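Local coordinates for protein putative uronate isomerase (Thermotoga maritima, PDB 4NAR) that belongs to the lactate racemase family by sequence and may have lactate racemase or a related isomerase activity, at residues A[24-29]-A[142-147]; A[175-180]-A[346-351]; A[181-186]-A[197-202]. One frame throughout, in Å; residues are numbered along the deposited sequence.

Overall arrangement
Contact 1 sits where an inner strand of the seven-stranded mixed sheet, 144-150, begins and meets the loop before strand 31-36. Contacts 2 and 3 lie together, about 34 and 33 Å from it, measured between centres. Their own centres are about 10 Å apart, and both use helix 173-186. In contact 2 residues 175-180 meet helix 347-357, and in contact 3 residues 181-186 meet helix 198-213; each partner also reaches the other half of the helix. Contact 1 closes before the others open, and contact 3 is nested inside the loop closed by contact 2. Helix 173-186 thus ties a late helix to the N-terminal part.

Contact 1. Residues A[24-29]-A[142-147]; sequences EDLGKV and FDAIFF
Lys28 and Asp143 meet because the lysine CG is anti to the backbone N (chi1 170°) and its chain is extended beyond CG, while Asp143 CG lies beside its own backbone N (chi1 -66°). The two side chains cross at about a right angle. The lysine methylenes do most of the touching, with Lys28 CD 3.3 Å from Asp143 OD2. The salt bridge from Lys28 NZ to the same OD2 is long, at 3.8 Å. Lys28 is exposed and poorly ordered, so this ion pair is probably a loose one. The stronger polar partner of Asp143 is the backbone N of Lys30, hydrogen-bonded to OD1. An alanine in place of Asp143 would probably leave the Lys28 ammonium without its acidic mate and the Lys30 N-H without its side-chain acceptor. Deeper in, Leu26 and Phe146 reach toward each other tip to tip. Leu26 CD2 comes to the edge of the phenyl ring, near its plane, 4.1 Å from Phe146 CZ. Leu26 CD1 lies 4.5 Å from Ala144 CB. A polar rim thus borders an apolar interior. Strand 144-150 runs between parallel strands 31-36 and 217-227 of the mixed sheet. Leu26 also packs on Phe219 of strand 217-227, and Phe146 is backed by Leu52 and Leu56 of helix 45-58.

Contact 2. Residues A[175-180]-A[346-351]; sequences VVDTFH and NKNVAA. With SO4 (sulfate ion), chain B.
The His180 imidazole lies between Asn348 on one face and Phe179 on the other. Asn348 OD1 stands 3.3 Å above the ring plane, offset toward the rim, and its nearest ring atom is His180 CD2. The amide and ring planes are 24° apart. On the opposite face Phe179 CE1 sits over the ring centre. Val176 CG1 and sulfate O1 lie at the edge, in plane. His180 NE2 donates a nearly straight hydrogen bond of 2.8 Å to sulfate O1 (163°). Asn348 ND2 donates to sulfate O3 over 3.3 Å, so both helices grip one anion. The sulfate probably comes from the crystallisation liquor; Thr72 and Trp283 also bind it. Helices 173-186 and 347-357 pack here with the axes of the short segments 8.3 Å apart at closest approach and 30° from parallel. Asn346 is the N-cap of helix 347-357. Its CG is anti to the backbone N, and OD1 accepts from Val349 N in the carbonyl plane at 3.0 Å; the bond from Asn348 N is weak. Asp177 approaches this helix start, its side chain crossing that of Asn346 at about a right angle. A water donates to Asp177 OD2 and accepts from Lys347 N, linking the acid to the first turn. The acid may also interact favourably with the helix dipole. Further along, Ala351 CB rests 3.6 Å from His180 O.

Contact 3. Residues A[181-186]-A[197-202]; sequences WAAVLM and NPARKI
Ala182 CB touches two residues of the facing helix. It lies 3.7 Å from Ile202 CD1 and 4.0 Å from Pro198 CB. One turn on, Met186, a selenomethionine, crosses Pro198 at about a right angle. Its chain is bent at chi3 (-75°), and the terminal CE comes 3.8 Å from Pro198 CD, while SE lies 3.9 Å from that same CD. Beside these, Ala183 CB meets Ala199 CB at 4.2 Å. Alanines meet where the axes of the short segments come within 8.7 Å and run nearly antiparallel, at 159°. Helices 173-186 and 198-213 thus form an antiparallel pair, joined by a connection that includes the short helix 188-191. The next shell sets where the second helix begins. Asn197 is its N-cap, and its OD1 accepts from Arg200 N over 3.0 Å, with the donor tilted 32° from the carbonyl plane. Asn197 ND2 is in turn hydrogen-bonded to Thr194 OG1. This cap is consistent with a well-set first turn, the one that bears Pro198 and Ala199. Farther out, Met121 of helix 115-121 packs on both Pro198 and Ile202. Phe179, earlier on helix 173-186, packs on Ala199 and Ile202 and extends the apolar seam. Across the two segments no hydrogen bond or salt bridge is made, so the pairing rests on apolar side-chain packing and shape, while Asn197 OD1 caps the helix and ND2 ties back to Thr194.

Contact 1. Residues A[24-29]-A[142-147]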
loop_
_atom_site.group_PDB
_atom_site.type_symbol
_atom_site.label_atom_id
_atom_site.label_comp_id
_atom_site.label_asym_id
_atom_site.label_seq_id
_atom_site.Cartn_x
_atom_site.Cartn_y
_atom_site.Cartn_z
ATOM N N GLU A 24 -26.317 14.446 -4.639
ATOM C CA GLU A 24 -27.384 15.166 -5.322
ATOM C C GLU A 24 -27.400 14.822 -6.815
ATOM O O GLU A 24 -28.469 14.735 -7.423
ATOM C CB GLU A 24 -27.247 16.681 -5.074
ATOM C CG GLU A 24 -27.471 17.577 -6.288
ATOM C CD GLU A 24 -26.245 18.436 -6.614
ATOM O OE1 GLU A 24 -26.047 19.469 -5.925
ATOM O OE2 GLU A 24 -25.480 18.074 -7.549
ATOM N N ASP A 25 -26.217 14.601 -7.389
ATOM C CA ASP A 25 -26.100 14.246 -8.802
ATOM C C ASP A 25 -26.333 12.746 -9.073
ATOM O O ASP A 25 -26.478 12.332 -10.224
ATOM C CB ASP A 25 -24.759 14.730 -9.368
ATOM C CG ASP A 25 -24.004 13.642 -10.112
ATOM O OD1 ASP A 25 -24.020 13.645 -11.372
ATOM O OD2 ASP A 25 -23.401 12.773 -9.429
ATOM N N LEU A 26 -26.384 11.935 -8.020
ATOM C CA LEU A 26 -26.788 10.539 -8.184
ATOM C C LEU A 26 -28.289 10.466 -8.400
ATOM O O LEU A 26 -29.050 11.132 -7.699
ATOM C CB LEU A 26 -26.418 9.694 -6.968
ATOM C CG LEU A 26 -25.096 8.929 -7.028
ATOM C CD1 LEU A 26 -24.674 8.642 -8.470
ATOM C CD2 LEU A 26 -24.009 9.683 -6.272
ATOM N N GLY A 27 -28.715 9.649 -9.359
ATOM C CA GLY A 27 -30.116 9.586 -9.741
ATOM C C GLY A 27 -30.914 8.529 -8.999
ATOM O O GLY A 27 -31.960 8.817 -8.399
ATOM N N LYS A 28 -30.422 7.296 -9.055
ATOM C CA LYS A 28 -31.040 6.177 -8.356
ATOM C C LYS A 28 -30.075 5.605 -7.321
ATOM O O LYS A 28 -28.930 5.272 -7.653
ATOM C CB LYS A 28 -31.421 5.071 -9.350
ATOM C CG LYS A 28 -31.848 3.752 -8.684
ATOM C CD LYS A 28 -31.893 2.604 -9.686
ATOM C CE LYS A 28 -32.550 1.370 -9.079
ATOM N NZ LYS A 28 -32.569 0.203 -10.018
ATOM N N VAL A 29 -30.517 5.491 -6.072
ATOM C CA VAL A 29 -29.721 4.752 -5.099
ATOM C C VAL A 29 -30.561 3.895 -4.176
ATOM O O VAL A 29 -31.202 4.400 -3.251
ATOM C CB VAL A 29 -28.834 5.672 -4.243
ATOM C CG1 VAL A 29 -27.466 5.843 -4.890
ATOM C CG2 VAL A 29 -29.513 7.021 -4.022
ATOM N N PHE A 142 -25.073 -3.019 -8.370
ATOM C CA PHE A 142 -24.938 -1.765 -7.626
ATOM C C PHE A 142 -25.289 -0.559 -8.484
ATOM O O PHE A 142 -25.044 -0.548 -9.688
ATOM C CB PHE A 142 -23.542 -1.607 -7.007
ATOM C CG PHE A 142 -23.288 -2.542 -5.857
ATOM C CD1 PHE A 142 -23.976 -2.384 -4.652
ATOM C CD2 PHE A 142 -22.383 -3.597 -5.987
ATOM C CE1 PHE A 142 -23.768 -3.264 -3.585
ATOM C CE2 PHE A 142 -22.159 -4.491 -4.920
ATOM C CZ PHE A 142 -22.852 -4.323 -3.718
ATOM N N ASP A 143 -25.879 0.454 -7.859
ATOM C CA ASP A 143 -26.212 1.679 -8.573
ATOM C C ASP A 143 -25.015 2.621 -8.584
ATOM O O ASP A 143 -24.857 3.435 -9.498
ATOM C CB ASP A 143 -27.425 2.360 -7.935
ATOM C CG ASP A 143 -28.695 1.543 -8.084
ATOM O OD1 ASP A 143 -29.377 1.316 -7.053
ATOM O OD2 ASP A 143 -29.008 1.129 -9.231
ATOM N N ALA A 144 -24.178 2.518 -7.557
ATOM C CA ALA A 144 -22.958 3.303 -7.499
ATOM C C ALA A 144 -21.919 2.579 -6.669
ATOM O O ALA A 144 -22.249 1.868 -5.705
ATOM C CB ALA A 144 -23.217 4.696 -6.938
ATOM N N ILE A 145 -20.663 2.747 -7.071
ATOM C CA ILE A 145 -19.545 2.207 -6.325
ATOM C C ILE A 145 -18.595 3.351 -6.016
ATOM O O ILE A 145 -18.145 4.061 -6.923
ATOM C CB ILE A 145 -18.805 1.140 -7.116
ATOM C CG1 ILE A 145 -19.789 0.076 -7.605
ATOM C CG2 ILE A 145 -17.729 0.508 -6.239
ATOM C CD1 ILE A 145 -19.123 -1.123 -8.272
ATOM N N PHE A 146 -18.294 3.525 -4.733
ATOM C CA PHE A 146 -17.464 4.625 -4.275
ATOM C C PHE A 146 -16.168 4.057 -3.766
ATOM O O PHE A 146 -16.157 3.239 -2.854
ATOM C CB PHE A 146 -18.176 5.357 -3.145
ATOM C CG PHE A 146 -19.558 5.816 -3.513
ATOM C CD1 PHE A 146 -20.666 5.060 -3.165
ATOM C CD2 PHE A 146 -19.747 7.002 -4.225
ATOM C CE1 PHE A 146 -21.951 5.481 -3.508
ATOM C CE2 PHE A 146 -21.021 7.424 -4.574
ATOM C CZ PHE A 146 -22.127 6.664 -4.211
ATOM N N PHE A 147 -15.070 4.468 -4.368
ATOM C CA PHE A 147 -13.775 4.000 -3.925
ATOM C C PHE A 147 -13.101 5.144 -3.151
ATOM O O PHE A 147 -12.678 6.140 -3.751
ATOM C CB PHE A 147 -12.901 3.628 -5.124
ATOM C CG PHE A 147 -13.458 2.520 -5.992
ATOM C CD1 PHE A 147 -12.972 1.216 -5.878
ATOM C CD2 PHE A 147 -14.439 2.789 -6.961
ATOM C CE1 PHE A 147 -13.466 0.186 -6.705
ATOM C CE2 PHE A 147 -14.936 1.775 -7.784
ATOM C CZ PHE A 147 -14.445 0.475 -7.663
#

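Contact 2. Residues A[175-180]-A[346-351]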
loop_
_atom_site.group_PDB
_atom_site.type_symbol
_atom_site.label_atom_id
_atom_site.label_comp_id
_atom_site.label_asym_id
_atom_site.label_seq_id
_atom_site.Cartn_x
_atom_site.Cartn_y
_atom_site.Cartn_z
ATOM N N VAL A 175 -1.868 -11.038 -11.069
ATOM C CA VAL A 175 -1.587 -9.679 -11.504
ATOM C C VAL A 175 -0.751 -8.913 -10.463
ATOM O O VAL A 175 0.102 -8.083 -10.817
ATOM C CB VAL A 175 -2.893 -8.915 -11.872
ATOM C CG1 VAL A 175 -3.834 -8.796 -10.640
ATOM C CG2 VAL A 175 -2.579 -7.551 -12.499
ATOM N N VAL A 176 -0.971 -9.217 -9.186
ATOM C CA VAL A 176 -0.263 -8.535 -8.106
ATOM C C VAL A 176 1.219 -8.975 -8.039
ATOM O O VAL A 176 2.122 -8.147 -7.824
ATOM C CB VAL A 176 -1.007 -8.720 -6.757
ATOM C CG1 VAL A 176 -0.144 -8.245 -5.566
ATOM C CG2 VAL A 176 -2.390 -7.991 -6.804
ATOM N N ASP A 177 1.469 -10.267 -8.243
ATOM C CA ASP A 177 2.840 -10.773 -8.330
ATOM C C ASP A 177 3.590 -10.042 -9.444
ATOM O O ASP A 177 4.745 -9.603 -9.263
ATOM C CB ASP A 177 2.854 -12.279 -8.625
ATOM C CG ASP A 177 2.606 -13.137 -7.372
ATOM O OD1 ASP A 177 2.067 -12.623 -6.353
ATOM O OD2 ASP A 177 2.950 -14.344 -7.419
ATOM N N THR A 178 2.908 -9.912 -10.583
ATOM C CA THR A 178 3.456 -9.314 -11.789
ATOM C C THR A 178 3.848 -7.862 -11.577
ATOM O O THR A 178 4.953 -7.462 -11.961
ATOM C CB THR A 178 2.450 -9.387 -12.958
ATOM O OG1 THR A 178 2.218 -10.757 -13.303
ATOM C CG2 THR A 178 2.970 -8.629 -14.188
ATOM N N PHE A 179 2.969 -7.060 -10.975
ATOM C CA PHE A 179 3.349 -5.659 -10.806
ATOM C C PHE A 179 4.440 -5.484 -9.747
ATOM O O PHE A 179 5.332 -4.647 -9.904
ATOM C CB PHE A 179 2.144 -4.711 -10.622
ATOM C CG PHE A 179 1.674 -4.533 -9.194
ATOM C CD1 PHE A 179 2.419 -3.802 -8.266
ATOM C CD2 PHE A 179 0.432 -5.023 -8.804
ATOM C CE1 PHE A 179 1.966 -3.615 -6.966
ATOM C CE2 PHE A 179 -0.036 -4.830 -7.502
ATOM C CZ PHE A 179 0.734 -4.124 -6.582
ATOM N N HIS A 180 4.371 -6.277 -8.682
ATOM C CA HIS A 180 5.405 -6.218 -7.650
ATOM C C HIS A 180 6.785 -6.558 -8.227
ATOM O O HIS A 180 7.778 -5.895 -7.916
ATOM C CB HIS A 180 5.063 -7.130 -6.471
ATOM C CG HIS A 180 4.134 -6.505 -5.478
ATOM N ND1 HIS A 180 4.493 -5.422 -4.699
ATOM C CD2 HIS A 180 2.861 -6.816 -5.126
ATOM C CE1 HIS A 180 3.481 -5.088 -3.916
ATOM N NE2 HIS A 180 2.478 -5.920 -4.156
ATOM N N ASN A 346 7.182 -17.642 -4.921
ATOM C CA ASN A 346 6.270 -16.515 -5.071
ATOM C C ASN A 346 6.984 -15.162 -5.249
ATOM O O ASN A 346 7.742 -14.729 -4.377
ATOM C CB ASN A 346 5.319 -16.439 -3.876
ATOM C CG ASN A 346 4.336 -15.292 -3.999
ATOM O OD1 ASN A 346 4.639 -14.147 -3.622
ATOM N ND2 ASN A 346 3.154 -15.584 -4.549
ATOM N N LYS A 347 6.696 -14.476 -6.354
ATOM C CA LYS A 347 7.410 -13.253 -6.700
ATOM C C LYS A 347 7.065 -12.019 -5.858
ATOM O O LYS A 347 7.859 -11.062 -5.799
ATOM C CB LYS A 347 7.260 -12.966 -8.196
ATOM C CG LYS A 347 8.147 -13.869 -9.044
ATOM C CD LYS A 347 7.882 -13.705 -10.525
ATOM C CE LYS A 347 8.678 -14.729 -11.331
ATOM N NZ LYS A 347 9.994 -14.172 -11.716
ATOM N N ASN A 348 5.901 -12.043 -5.209
ATOM C CA ASN A 348 5.491 -10.964 -4.312
ATOM C C ASN A 348 6.403 -10.982 -3.074
ATOM O O ASN A 348 7.038 -9.971 -2.739
ATOM C CB ASN A 348 4.002 -11.112 -3.931
ATOM C CG ASN A 348 3.400 -9.835 -3.312
ATOM O OD1 ASN A 348 4.115 -8.896 -2.911
ATOM N ND2 ASN A 348 2.072 -9.809 -3.223
ATOM N N VAL A 349 6.477 -12.137 -2.415
ATOM C CA VAL A 349 7.467 -12.371 -1.361
ATOM C C VAL A 349 8.903 -12.057 -1.828
ATOM O O VAL A 349 9.678 -11.410 -1.103
ATOM C CB VAL A 349 7.414 -13.831 -0.861
ATOM C CG1 VAL A 349 8.559 -14.117 0.127
ATOM C CG2 VAL A 349 6.052 -14.133 -0.238
ATOM N N ALA A 350 9.251 -12.514 -3.032
ATOM C CA ALA A 350 10.578 -12.237 -3.573
ATOM C C ALA A 350 10.818 -10.730 -3.650
ATOM O O ALA A 350 11.869 -10.227 -3.219
ATOM C CB ALA A 350 10.757 -12.885 -4.959
ATOM N N ALA A 351 9.843 -10.004 -4.194
ATOM C CA ALA A 351 9.981 -8.552 -4.317
ATOM C C ALA A 351 10.084 -7.891 -2.929
ATOM O O ALA A 351 10.900 -6.980 -2.716
ATOM C CB ALA A 351 8.811 -7.961 -5.140
HETATM S S SO4 B . 0.175 -6.350 -1.082
HETATM O O1 SO4 B . 0.257 -5.745 -2.423
HETATM O O2 SO4 B . -1.212 -6.264 -0.598
HETATM O O3 SO4 B . 0.617 -7.750 -1.156
HETATM O O4 SO4 B . 1.064 -5.615 -0.157
HETATM O O HOH W 1 4.996 -15.542 -8.361
#

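Contact 3. Residues A[181-186]-A[197-202]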
loop_
_atom_site.group_PDB
_atom_site.type_symbol
_atom_site.label_atom_id
_atom_site.label_comp_id
_atom_site.label_asym_id
_atom_site.label_seq_id
_atom_site.Cartn_x
_atom_site.Cartn_y
_atom_site.Cartn_z
ATOM N N TRP A 181 6.840 -7.575 -9.086
ATOM C CA TRP A 181 8.104 -7.970 -9.683
ATOM C C TRP A 181 8.602 -6.942 -10.698
ATOM O O TRP A 181 9.796 -6.639 -10.744
ATOM C CB TRP A 181 7.983 -9.350 -10.336
ATOM C CG TRP A 181 9.311 -9.917 -10.746
ATOM C CD1 TRP A 181 9.735 -10.178 -12.025
ATOM C CD2 TRP A 181 10.402 -10.269 -9.883
ATOM N NE1 TRP A 181 11.019 -10.677 -12.006
ATOM C CE2 TRP A 181 11.457 -10.744 -10.695
ATOM C CE3 TRP A 181 10.591 -10.247 -8.490
ATOM C CZ2 TRP A 181 12.681 -11.183 -10.178
ATOM C CZ3 TRP A 181 11.816 -10.681 -7.967
ATOM C CH2 TRP A 181 12.840 -11.144 -8.812
ATOM N N ALA A 182 7.687 -6.431 -11.525
ATOM C CA ALA A 182 8.001 -5.360 -12.470
ATOM C C ALA A 182 8.617 -4.183 -11.714
ATOM O O ALA A 182 9.638 -3.623 -12.135
ATOM C CB ALA A 182 6.734 -4.909 -13.214
ATOM N N ALA A 183 8.001 -3.832 -10.587
ATOM C CA ALA A 183 8.443 -2.695 -9.785
ATOM C C ALA A 183 9.833 -2.913 -9.211
ATOM O O ALA A 183 10.676 -2.016 -9.241
ATOM C CB ALA A 183 7.437 -2.411 -8.653
ATOM N N VAL A 184 10.071 -4.097 -8.665
ATOM C CA VAL A 184 11.342 -4.347 -7.994
ATOM C C VAL A 184 12.537 -4.411 -8.973
ATOM O O VAL A 184 13.682 -4.117 -8.591
ATOM C CB VAL A 184 11.288 -5.583 -7.061
ATOM C CG1 VAL A 184 11.559 -6.876 -7.856
ATOM C CG2 VAL A 184 12.284 -5.411 -5.881
ATOM N N LEU A 185 12.270 -4.766 -10.227
ATOM C CA LEU A 185 13.314 -4.739 -11.246
ATOM C C LEU A 185 13.815 -3.306 -11.462
ATOM O O LEU A 185 15.020 -3.077 -11.567
ATOM C CB LEU A 185 12.810 -5.348 -12.553
ATOM C CG LEU A 185 12.571 -6.863 -12.546
ATOM C CD1 LEU A 185 12.123 -7.326 -13.930
ATOM C CD2 LEU A 185 13.829 -7.625 -12.100
HETATM N N MSE A 186 12.897 -2.341 -11.523
HETATM C CA MSE A 186 13.294 -0.936 -11.497
HETATM C C MSE A 186 13.902 -0.594 -10.127
HETATM O O MSE A 186 14.970 0.025 -10.039
HETATM C CB MSE A 186 12.107 -0.013 -11.820
HETATM C CG MSE A 186 12.426 1.472 -11.663
HETATM SE SE MSE A 186 11.053 2.740 -12.311
HETATM C CE MSE A 186 11.364 2.538 -14.241
ATOM N N ASN A 197 5.392 4.644 -13.956
ATOM C CA ASN A 197 6.354 3.562 -13.727
ATOM C C ASN A 197 5.720 2.231 -14.152
ATOM O O ASN A 197 4.517 2.194 -14.470
ATOM C CB ASN A 197 6.749 3.519 -12.249
ATOM C CG ASN A 197 5.546 3.436 -11.338
ATOM O OD1 ASN A 197 4.840 2.413 -11.298
ATOM N ND2 ASN A 197 5.293 4.521 -10.598
ATOM N N PRO A 198 6.506 1.133 -14.171
ATOM C CA PRO A 198 5.924 -0.106 -14.725
ATOM C C PRO A 198 4.664 -0.628 -14.018
ATOM O O PRO A 198 3.723 -1.044 -14.709
ATOM C CB PRO A 198 7.057 -1.135 -14.568
ATOM C CG PRO A 198 8.313 -0.312 -14.553
ATOM C CD PRO A 198 7.946 0.976 -13.866
ATOM N N ALA A 199 4.662 -0.644 -12.684
ATOM C CA ALA A 199 3.517 -1.158 -11.914
ATOM C C ALA A 199 2.260 -0.333 -12.182
ATOM O O ALA A 199 1.153 -0.870 -12.308
ATOM C CB ALA A 199 3.823 -1.159 -10.418
ATOM N N ARG A 200 2.445 0.978 -12.259
ATOM C CA ARG A 200 1.363 1.897 -12.556
ATOM C C ARG A 200 0.823 1.622 -14.001
ATOM O O ARG A 200 -0.394 1.614 -14.239
ATOM C CB ARG A 200 1.896 3.322 -12.350
ATOM C CG ARG A 200 0.972 4.316 -11.671
ATOM C CD ARG A 200 0.693 4.038 -10.178
ATOM N NE ARG A 200 -0.749 4.130 -9.966
ATOM C CZ ARG A 200 -1.387 4.307 -8.809
ATOM N NH1 ARG A 200 -0.748 4.440 -7.649
ATOM N NH2 ARG A 200 -2.714 4.345 -8.834
ATOM N N LYS A 201 1.713 1.335 -14.952
ATOM C CA LYS A 201 1.275 0.915 -16.298
ATOM C C LYS A 201 0.449 -0.374 -16.297
ATOM O O LYS A 201 -0.590 -0.455 -16.969
ATOM C CB LYS A 201 2.468 0.727 -17.235
ATOM C CG LYS A 201 3.085 2.030 -17.735
ATOM C CD LYS A 201 4.368 1.745 -18.533
ATOM C CE LYS A 201 4.856 2.991 -19.262
ATOM N NZ LYS A 201 5.301 4.012 -18.278
ATOM N N ILE A 202 0.928 -1.382 -15.565
ATOM C CA ILE A 202 0.229 -2.663 -15.435
ATOM C C ILE A 202 -1.150 -2.472 -14.783
ATOM O O ILE A 202 -2.169 -3.006 -15.251
ATOM C CB ILE A 202 1.049 -3.656 -14.573
ATOM C CG1 ILE A 202 2.316 -4.087 -15.315
ATOM C CG2 ILE A 202 0.222 -4.882 -14.217
ATOM C CD1 ILE A 202 3.258 -4.926 -14.460
#